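Local coordinates for 2,3,4,5-tetrahydropyridine-2,6-dicarboxylate N-succinyltransferase (Campylobacter jejuni, PDB 2RIJ), which probably catalyses the succinyl-CoA-dependent conversion of tetrahydrodipicolinate to N-succinyl-2-amino-6-oxopimelate, the first step of the succinylase route to lysine, at residues T325-K330 with L360-D365; F344-E347 with L352-K355; G281-T286 with V321-K326. All coordinates share one frame; numbering follows the deposited sequence. Where two conformers were deposited one is given.

Interaction 1 (T325-K330 with L360-D365)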
loop_
_atom_site.group_PDB
_atom_site.type_symbol
_atom_site.label_atom_id
_atom_site.label_comp_id
_atom_site.label_asym_id
_atom_site.label_seq_id
_atom_site.Cartn_x
_atom_site.Cartn_y
_atom_site.Cartn_z
ATOM N N THR A 325 2.077 4.297 -17.394
ATOM C CA THR A 325 2.203 4.417 -15.957
ATOM C C THR A 325 1.185 5.386 -15.390
ATOM O O THR A 325 0.991 6.482 -15.926
ATOM C CB THR A 325 3.611 4.899 -15.573
ATOM O OG1 THR A 325 4.553 4.180 -16.350
ATOM C CG2 THR A 325 3.879 4.713 -14.139
ATOM N N LYS A 326 0.548 4.995 -14.289
ATOM C CA LYS A 326 -0.354 5.892 -13.576
ATOM C C LYS A 326 0.356 6.567 -12.420
ATOM O O LYS A 326 1.148 5.945 -11.715
ATOM C CB LYS A 326 -1.561 5.133 -13.070
ATOM C CG LYS A 326 -2.446 4.587 -14.189
ATOM C CD LYS A 326 -3.489 3.639 -13.602
ATOM C CE LYS A 326 -4.398 3.135 -14.659
ATOM N NZ LYS A 326 -5.464 2.352 -13.995
ATOM N N PHE A 327 0.043 7.842 -12.234
ATOM C CA PHE A 327 0.612 8.692 -11.191
ATOM C C PHE A 327 -0.476 9.372 -10.409
ATOM O O PHE A 327 -1.477 9.831 -10.984
ATOM C CB PHE A 327 1.504 9.803 -11.794
ATOM C CG PHE A 327 2.685 9.261 -12.541
ATOM C CD1 PHE A 327 3.877 8.940 -11.872
ATOM C CD2 PHE A 327 2.591 8.971 -13.904
ATOM C CE1 PHE A 327 4.941 8.402 -12.565
ATOM C CE2 PHE A 327 3.664 8.410 -14.570
ATOM C CZ PHE A 327 4.810 8.119 -13.915
ATOM N N LEU A 328 -0.230 9.489 -9.102
ATOM C CA LEU A 328 -1.095 10.215 -8.187
ATOM C C LEU A 328 -0.600 11.647 -8.162
ATOM O O LEU A 328 0.577 11.887 -7.855
ATOM C CB LEU A 328 -1.015 9.603 -6.778
ATOM C CG LEU A 328 -1.853 10.221 -5.656
ATOM C CD1 LEU A 328 -3.299 9.930 -5.877
ATOM C CD2 LEU A 328 -1.432 9.721 -4.270
ATOM N N LEU A 329 -1.489 12.577 -8.495
ATOM C CA LEU A 329 -1.142 13.988 -8.572
ATOM C C LEU A 329 -1.088 14.633 -7.196
ATOM O O LEU A 329 -2.007 14.470 -6.400
ATOM C CB LEU A 329 -2.177 14.746 -9.410
ATOM C CG LEU A 329 -1.922 16.257 -9.523
ATOM C CD1 LEU A 329 -0.773 16.420 -10.480
ATOM C CD2 LEU A 329 -3.161 17.011 -9.998
ATOM N N LYS A 330 -0.023 15.393 -6.934
ATOM C CA LYS A 330 0.074 16.238 -5.756
ATOM C C LYS A 330 0.372 17.639 -6.203
ATOM O O LYS A 330 0.823 17.860 -7.323
ATOM C CB LYS A 330 1.120 15.694 -4.793
ATOM C CG LYS A 330 0.747 14.263 -4.347
ATOM C CD LYS A 330 1.233 13.917 -3.002
ATOM C CE LYS A 330 0.815 12.476 -2.613
ATOM N NZ LYS A 330 -0.676 12.284 -2.446
ATOM N N LEU A 360 7.003 19.398 -13.446
ATOM C CA LEU A 360 6.620 18.106 -12.898
ATOM C C LEU A 360 7.788 17.438 -12.175
ATOM O O LEU A 360 8.945 17.501 -12.585
ATOM C CB LEU A 360 6.121 17.138 -13.979
ATOM C CG LEU A 360 4.943 17.574 -14.874
ATOM C CD1 LEU A 360 4.544 16.416 -15.799
ATOM C CD2 LEU A 360 3.751 17.951 -14.031
ATOM N N HIS A 361 7.441 16.765 -11.107
ATOM C CA HIS A 361 8.398 15.977 -10.350
ATOM C C HIS A 361 7.833 14.592 -10.196
ATOM O O HIS A 361 6.871 14.374 -9.446
ATOM C CB HIS A 361 8.714 16.624 -9.014
ATOM C CG HIS A 361 9.791 15.926 -8.240
ATOM N ND1 HIS A 361 10.291 16.430 -7.063
ATOM C CD2 HIS A 361 10.505 14.802 -8.502
ATOM C CE1 HIS A 361 11.234 15.619 -6.610
ATOM N NE2 HIS A 361 11.408 14.642 -7.483
ATOM N N PHE A 362 8.426 13.642 -10.917
ATOM C CA PHE A 362 8.025 12.246 -10.854
ATOM C C PHE A 362 8.893 11.529 -9.802
ATOM O O PHE A 362 10.124 11.556 -9.831
ATOM C CB PHE A 362 8.145 11.525 -12.212
ATOM C CG PHE A 362 7.225 12.078 -13.289
ATOM C CD1 PHE A 362 5.929 11.617 -13.394
ATOM C CD2 PHE A 362 7.648 13.078 -14.168
ATOM C CE1 PHE A 362 5.070 12.112 -14.367
ATOM C CE2 PHE A 362 6.786 13.558 -15.159
ATOM C CZ PHE A 362 5.520 13.072 -15.250
ATOM N N ARG A 363 8.211 10.934 -8.852
ATOM C CA ARG A 363 8.857 10.273 -7.703
ATOM C C ARG A 363 8.017 9.116 -7.226
ATOM O O ARG A 363 6.878 8.941 -7.656
ATOM C CB ARG A 363 9.118 11.285 -6.605
ATOM C CG ARG A 363 7.933 12.097 -6.154
ATOM C CD ARG A 363 8.413 13.061 -5.068
ATOM N NE ARG A 363 7.341 13.927 -4.575
ATOM C CZ ARG A 363 6.402 13.537 -3.714
ATOM N NH1 ARG A 363 6.376 12.286 -3.243
ATOM N NH2 ARG A 363 5.483 14.416 -3.310
ATOM N N GLN A 364 8.623 8.244 -6.425
ATOM C CA GLN A 364 7.892 7.179 -5.759
ATOM C C GLN A 364 7.722 7.482 -4.280
ATOM O O GLN A 364 8.654 7.949 -3.621
ATOM C CB GLN A 364 8.600 5.829 -5.899
ATOM C CG GLN A 364 7.720 4.658 -5.410
ATOM C CD GLN A 364 8.031 3.296 -6.076
ATOM O OE1 GLN A 364 9.062 3.128 -6.715
ATOM N NE2 GLN A 364 7.113 2.334 -5.921
ATOM N N ASP A 365 6.520 7.247 -3.753
ATOM C CA ASP A 365 6.306 7.351 -2.316
ATOM C C ASP A 365 6.930 6.117 -1.681
ATOM O O ASP A 365 6.547 5.006 -1.966
ATOM C CB ASP A 365 4.829 7.470 -1.995
ATOM C CG ASP A 365 4.562 7.729 -0.501
ATOM O OD1 ASP A 365 5.024 6.971 0.374
ATOM O OD2 ASP A 365 3.864 8.681 -0.210
#

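Interaction 2 (F344-E347 with L352-K355)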
loop_
_atom_site.group_PDB
_atom_site.type_symbol
_atom_site.label_atom_id
_atom_site.label_comp_id
_atom_site.label_asym_id
_atom_site.label_seq_id
_atom_site.Cartn_x
_atom_site.Cartn_y
_atom_site.Cartn_z
ATOM N N PHE A 344 -6.532 19.873 -14.065
ATOM C CA PHE A 344 -6.039 19.075 -12.926
ATOM C C PHE A 344 -7.215 18.624 -12.024
ATOM O O PHE A 344 -7.110 18.558 -10.794
ATOM C CB PHE A 344 -5.012 19.885 -12.122
ATOM C CG PHE A 344 -3.700 20.074 -12.822
ATOM C CD1 PHE A 344 -2.792 19.034 -12.899
ATOM C CD2 PHE A 344 -3.377 21.279 -13.410
ATOM C CE1 PHE A 344 -1.583 19.203 -13.550
ATOM C CE2 PHE A 344 -2.171 21.452 -14.031
ATOM C CZ PHE A 344 -1.275 20.416 -14.114
ATOM N N ASP A 345 -8.315 18.288 -12.674
ATOM C CA ASP A 345 -9.556 17.866 -12.029
ATOM C C ASP A 345 -9.429 16.527 -11.300
ATOM O O ASP A 345 -10.116 16.285 -10.307
ATOM C CB ASP A 345 -10.696 17.767 -13.072
ATOM C CG ASP A 345 -10.347 16.821 -14.286
ATOM O OD1 ASP A 345 -9.140 16.610 -14.628
ATOM O OD2 ASP A 345 -11.294 16.285 -14.921
ATOM N N LYS A 346 -8.576 15.630 -11.757
ATOM C CA LYS A 346 -8.648 14.316 -11.183
ATOM C C LYS A 346 -7.401 13.990 -10.426
ATOM O O LYS A 346 -6.568 14.838 -10.199
ATOM C CB LYS A 346 -9.045 13.273 -12.214
ATOM C CG LYS A 346 -8.075 13.034 -13.242
ATOM C CD LYS A 346 -8.713 12.428 -14.481
ATOM C CE LYS A 346 -7.586 12.263 -15.521
ATOM N NZ LYS A 346 -7.952 11.436 -16.684
ATOM N N GLU A 347 -7.346 12.778 -9.928
ATOM C CA GLU A 347 -6.275 12.434 -9.014
ATOM C C GLU A 347 -5.249 11.522 -9.616
ATOM O O GLU A 347 -4.104 11.567 -9.223
ATOM C CB GLU A 347 -6.847 11.815 -7.758
ATOM C CG GLU A 347 -5.877 11.965 -6.604
ATOM C CD GLU A 347 -6.552 11.971 -5.253
ATOM O OE1 GLU A 347 -7.748 12.358 -5.177
ATOM O OE2 GLU A 347 -5.850 11.608 -4.283
ATOM N N LEU A 352 1.085 9.498 -20.421
ATOM C CA LEU A 352 0.766 10.157 -21.665
ATOM C C LEU A 352 -0.110 11.382 -21.516
ATOM O O LEU A 352 0.034 12.354 -22.268
ATOM C CB LEU A 352 0.124 9.149 -22.634
ATOM C CG LEU A 352 -0.056 9.583 -24.085
ATOM C CD1 LEU A 352 1.270 9.892 -24.751
ATOM C CD2 LEU A 352 -0.803 8.427 -24.797
ATOM N N GLU A 353 -0.991 11.386 -20.521
ATOM C CA GLU A 353 -1.814 12.555 -20.300
ATOM C C GLU A 353 -1.022 13.738 -19.838
ATOM O O GLU A 353 -1.474 14.849 -20.008
ATOM C CB GLU A 353 -2.890 12.290 -19.258
ATOM C CG GLU A 353 -3.802 11.125 -19.600
ATOM C CD GLU A 353 -4.852 10.936 -18.526
ATOM O OE1 GLU A 353 -5.877 11.652 -18.589
ATOM O OE2 GLU A 353 -4.649 10.092 -17.617
ATOM N N LEU A 354 0.127 13.491 -19.199
ATOM C CA LEU A 354 0.920 14.555 -18.589
ATOM C C LEU A 354 1.990 15.104 -19.514
ATOM O O LEU A 354 2.797 15.936 -19.117
ATOM C CB LEU A 354 1.610 14.032 -17.342
ATOM C CG LEU A 354 0.689 13.520 -16.232
ATOM C CD1 LEU A 354 1.467 12.610 -15.225
ATOM C CD2 LEU A 354 -0.057 14.757 -15.561
ATOM N N LYS A 355 1.983 14.671 -20.764
ATOM C CA LYS A 355 3.067 14.986 -21.647
ATOM C C LYS A 355 3.203 16.494 -21.864
ATOM O O LYS A 355 2.202 17.236 -21.990
ATOM C CB LYS A 355 2.883 14.258 -22.951
ATOM C CG LYS A 355 1.696 14.706 -23.761
ATOM C CD LYS A 355 1.702 13.887 -25.054
ATOM C CE LYS A 355 0.820 14.482 -26.098
ATOM N NZ LYS A 355 -0.531 13.984 -25.862
HETATM O O HOH W 1 -6.160 8.861 -15.965
#

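Interaction 3 (G281-T286 with V321-K326)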
loop_
_atom_site.group_PDB
_atom_site.type_symbol
_atom_site.label_atom_id
_atom_site.label_comp_id
_atom_site.label_asym_id
_atom_site.label_seq_id
_atom_site.Cartn_x
_atom_site.Cartn_y
_atom_site.Cartn_z
ATOM N N GLY A 281 12.352 7.638 -27.911
ATOM C CA GLY A 281 12.296 8.643 -28.982
ATOM C C GLY A 281 10.973 9.025 -29.547
ATOM O O GLY A 281 10.734 10.188 -29.886
ATOM N N VAL A 282 10.140 8.015 -29.740
ATOM C CA VAL A 282 8.870 8.174 -30.430
ATOM C C VAL A 282 7.778 7.521 -29.573
ATOM O O VAL A 282 7.939 6.366 -29.111
ATOM C CB VAL A 282 8.910 7.538 -31.848
ATOM C CG1 VAL A 282 7.600 7.820 -32.600
ATOM C CG2 VAL A 282 10.080 8.091 -32.628
ATOM N N LEU A 283 6.697 8.262 -29.358
ATOM C CA LEU A 283 5.551 7.763 -28.633
ATOM C C LEU A 283 4.880 6.638 -29.427
ATOM O O LEU A 283 4.953 6.608 -30.649
ATOM C CB LEU A 283 4.552 8.882 -28.373
ATOM C CG LEU A 283 4.974 9.912 -27.327
ATOM C CD1 LEU A 283 3.970 11.059 -27.359
ATOM C CD2 LEU A 283 5.065 9.194 -25.947
ATOM N N SER A 284 4.226 5.725 -28.719
ATOM C CA SER A 284 3.602 4.550 -29.361
ATOM C C SER A 284 2.431 4.971 -30.239
ATOM O O SER A 284 1.913 6.089 -30.126
ATOM C CB SER A 284 3.132 3.549 -28.314
ATOM O OG SER A 284 2.003 4.060 -27.622
ATOM N N GLY A 285 2.052 4.086 -31.154
ATOM C CA GLY A 285 0.933 4.350 -32.059
ATOM C C GLY A 285 1.314 4.883 -33.425
ATOM O O GLY A 285 2.483 5.151 -33.711
ATOM N N THR A 286 0.299 5.037 -34.269
ATOM C CA THR A 286 0.497 5.364 -35.679
ATOM C C THR A 286 0.829 6.850 -35.881
ATOM O O THR A 286 1.718 7.186 -36.665
ATOM C CB THR A 286 -0.744 4.939 -36.531
ATOM O OG1 THR A 286 -1.927 5.571 -36.020
ATOM C CG2 THR A 286 -0.919 3.404 -36.505
ATOM N N VAL A 321 8.956 6.512 -16.225
ATOM C CA VAL A 321 7.819 7.329 -16.579
ATOM C C VAL A 321 7.400 6.952 -17.998
ATOM O O VAL A 321 7.860 7.514 -19.007
ATOM C CB VAL A 321 8.103 8.882 -16.471
ATOM C CG1 VAL A 321 6.878 9.684 -16.827
ATOM C CG2 VAL A 321 8.592 9.254 -15.104
ATOM N N LEU A 322 6.474 6.015 -18.074
ATOM C CA LEU A 322 6.022 5.476 -19.341
ATOM C C LEU A 322 4.627 5.993 -19.641
ATOM O O LEU A 322 3.916 6.512 -18.761
ATOM C CB LEU A 322 6.043 3.936 -19.294
ATOM C CG LEU A 322 7.331 3.331 -18.713
ATOM C CD1 LEU A 322 7.192 1.830 -18.501
ATOM C CD2 LEU A 322 8.513 3.722 -19.655
ATOM N N GLU A 323 4.234 5.841 -20.891
ATOM C CA GLU A 323 2.965 6.369 -21.380
ATOM C C GLU A 323 1.769 5.860 -20.573
ATOM O O GLU A 323 0.792 6.591 -20.336
ATOM C CB GLU A 323 2.771 5.951 -22.827
ATOM C CG GLU A 323 3.611 6.663 -23.815
ATOM C CD GLU A 323 3.379 6.125 -25.236
ATOM O OE1 GLU A 323 2.199 5.894 -25.600
ATOM O OE2 GLU A 323 4.376 5.929 -25.987
ATOM N N GLY A 324 1.852 4.601 -20.155
ATOM C CA GLY A 324 0.792 3.974 -19.409
ATOM C C GLY A 324 0.935 3.895 -17.924
ATOM O O GLY A 324 0.008 3.451 -17.232
ATOM N N THR A 325 2.077 4.297 -17.394
ATOM C CA THR A 325 2.203 4.417 -15.957
ATOM C C THR A 325 1.185 5.386 -15.390
ATOM O O THR A 325 0.991 6.482 -15.926
ATOM C CB THR A 325 3.611 4.899 -15.573
ATOM O OG1 THR A 325 4.553 4.180 -16.350
ATOM C CG2 THR A 325 3.879 4.713 -14.139
ATOM N N LYS A 326 0.548 4.995 -14.289
ATOM C CA LYS A 326 -0.354 5.892 -13.576
ATOM C C LYS A 326 0.356 6.567 -12.420
ATOM O O LYS A 326 1.148 5.945 -11.715
ATOM C CB LYS A 326 -1.561 5.133 -13.070
ATOM C CG LYS A 326 -2.446 4.587 -14.189
ATOM C CD LYS A 326 -3.489 3.639 -13.602
ATOM C CE LYS A 326 -4.398 3.135 -14.659
ATOM N NZ LYS A 326 -5.464 2.352 -13.995
HETATM O O HOH W 2 1.159 7.383 -27.916
#

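Interaction 1 (T325-K330 with L360-D365)
Asp-365 OD1 is gripped by two backbone N-H groups, those of Ile-367 and Ser-368, in an Asx turn just past strand 360-364; the contact that this strand makes with strand 326-329 is apolar, with the Phe-362 ring set against that of Phe-327. The pair is T-shaped: the CD1-CE1 edge of Phe-362 points at the face of Phe-327, with centroids 4.8 Å apart and planes at 66°. The edge lands off-centre, and its closest approach is Phe-362 CD1 to Phe-327 CE1, 3.5 Å. In both residues CG lies beside the backbone N, anti to the carbonyl carbon (chi1 -62° for Phe-327, -64° for Phe-362), and the side chains cross at about a right angle. Farther along, Lys-330 CD lies 4.3 Å from Arg-363 NH2, a loose touch of a lysine methylene on the guanidinium group. Arg-363 also packs on Asp-316, and both are predicted to bind succinyl-CoA. The two strands are not direct neighbours: strand 371-375 runs between them in the sheet, and Phe-327 rests on its Met-371 and Val-373. Val-321 of strand 320-321 touches both rings, while Leu-335 of helix 332-338 packs on Leu-329 and Leu-360.

Interaction 2 (F344-E347 with L352-K355)
Lys-346 and Glu-353 reach toward each other from the two loops that flank strand 348-350, an edge strand, within this chain, of the sheet at the C-terminal end of the left-handed beta-helix, and join in a salt bridge. The two side chains meet at about a right angle, so the lysine presents its end to the carboxylate and does not lie alongside the glutamate chain. Lys-346 NZ donates to Glu-353 OE1 over 2.8 Å, and OE1 receives it on its syn lone pair, the side of the other oxygen. Lys-346 CE stands 3.6 Å from the same OE1, so the last methylene follows the ammonium group up to the oxygen. In Lys-346, CG sits between the backbone N and the carbonyl carbon (chi1 67°), and the chain then runs extended to its full length. Glu-353 is extended too, but its carboxylate is twisted out of line with the chain (chi3 83°). A water molecule closes the second side of the bridge: it accepts from Lys-346 NZ at 3.2 Å and donates to Glu-353 OE2 at 2.6 Å. The ammonium thus holds one oxygen directly and the other through the water. OE2 has a further partner in the backbone N of Lys-350, a residue predicted to bind succinyl-CoA, which ties the glutamate to the end of the strand it flanks. In the other loop, Lys-346 N is hydrogen-bonded to Tyr-349 OH. The contact lies at the surface, where Lys-346 also packs on Lys-346 of a neighbouring subunit, the copy whose Lys-326 forms a salt bridge with Glu-347. At Lys-346 NZ the directions to Glu-353 OE1 and to the water oxygen open at about 79°.

Interaction 3 (G281-T286 with V321-K326)
Ser-284 takes the carboxylate of Glu-323 in a two-pronged grip: its backbone N donates to Glu-323 OE2 over 2.7 Å in a nearly straight bond (168°), and its OG donates to Glu-323 OE1, also 2.7 Å away. Both donors come in on the syn sides of the oxygens, the backbone N tilted 16° from the carboxylate plane. With OG between the backbone N and the carbonyl carbon (chi1 71°), hydroxyl and N-H face the same group. A water adds a second donor to Glu-323 OE1 at 2.9 Å and also donates to Ser-284 O. Beside the polar grip, Leu-283 CD2 presses on Glu-323 OE2 at 3.3 Å. Segment 281-286 starts a loop that leaves the left-handed parallel beta-helix built from hexapeptide repeats, and segment 321-326 begins on the last residue of strand 320-321 and turns away from it. Glu-323 and Gly-324 are the central residues of a type I beta turn, closed by Thr-325 N to Leu-322 O at 3.2 Å; Thr-325 OG1 in turn accepts from Leu-322 N. Glu-323 is also hydrogen-bonded through its backbone to Leu-352, whose side chain packs on Leu-283. Beyond the turn, Leu-322 packs on Ala-317 of a neighbouring subunit.

In the fold
All three contacts lie toward the C-terminal end of the chain, where the left-handed beta-helix passes into a closing sheet. Interaction 3 comes first along the chain, joining a loop of the beta-helix to the turn that leads into strand 326-329; interaction 1 starts on that same segment, sharing Thr-325 and Lys-326, and interaction 2 is nested within the loop it closes. Centres of interactions 1 and 2 are about 10 Å apart, those of 2 and 3 about 14 Å and those of 1 and 3 about 16 Å. A probable hydrogen bond from Leu-329 N to Glu-347 O (2.9 Å) and Leu-354 packing on Phe-362 join interactions 1 and 2, so the three contacts adjoin one another. Residues predicted to bind succinyl-CoA, among them Gly-324, Lys-350 and Arg-363, are distributed over this region.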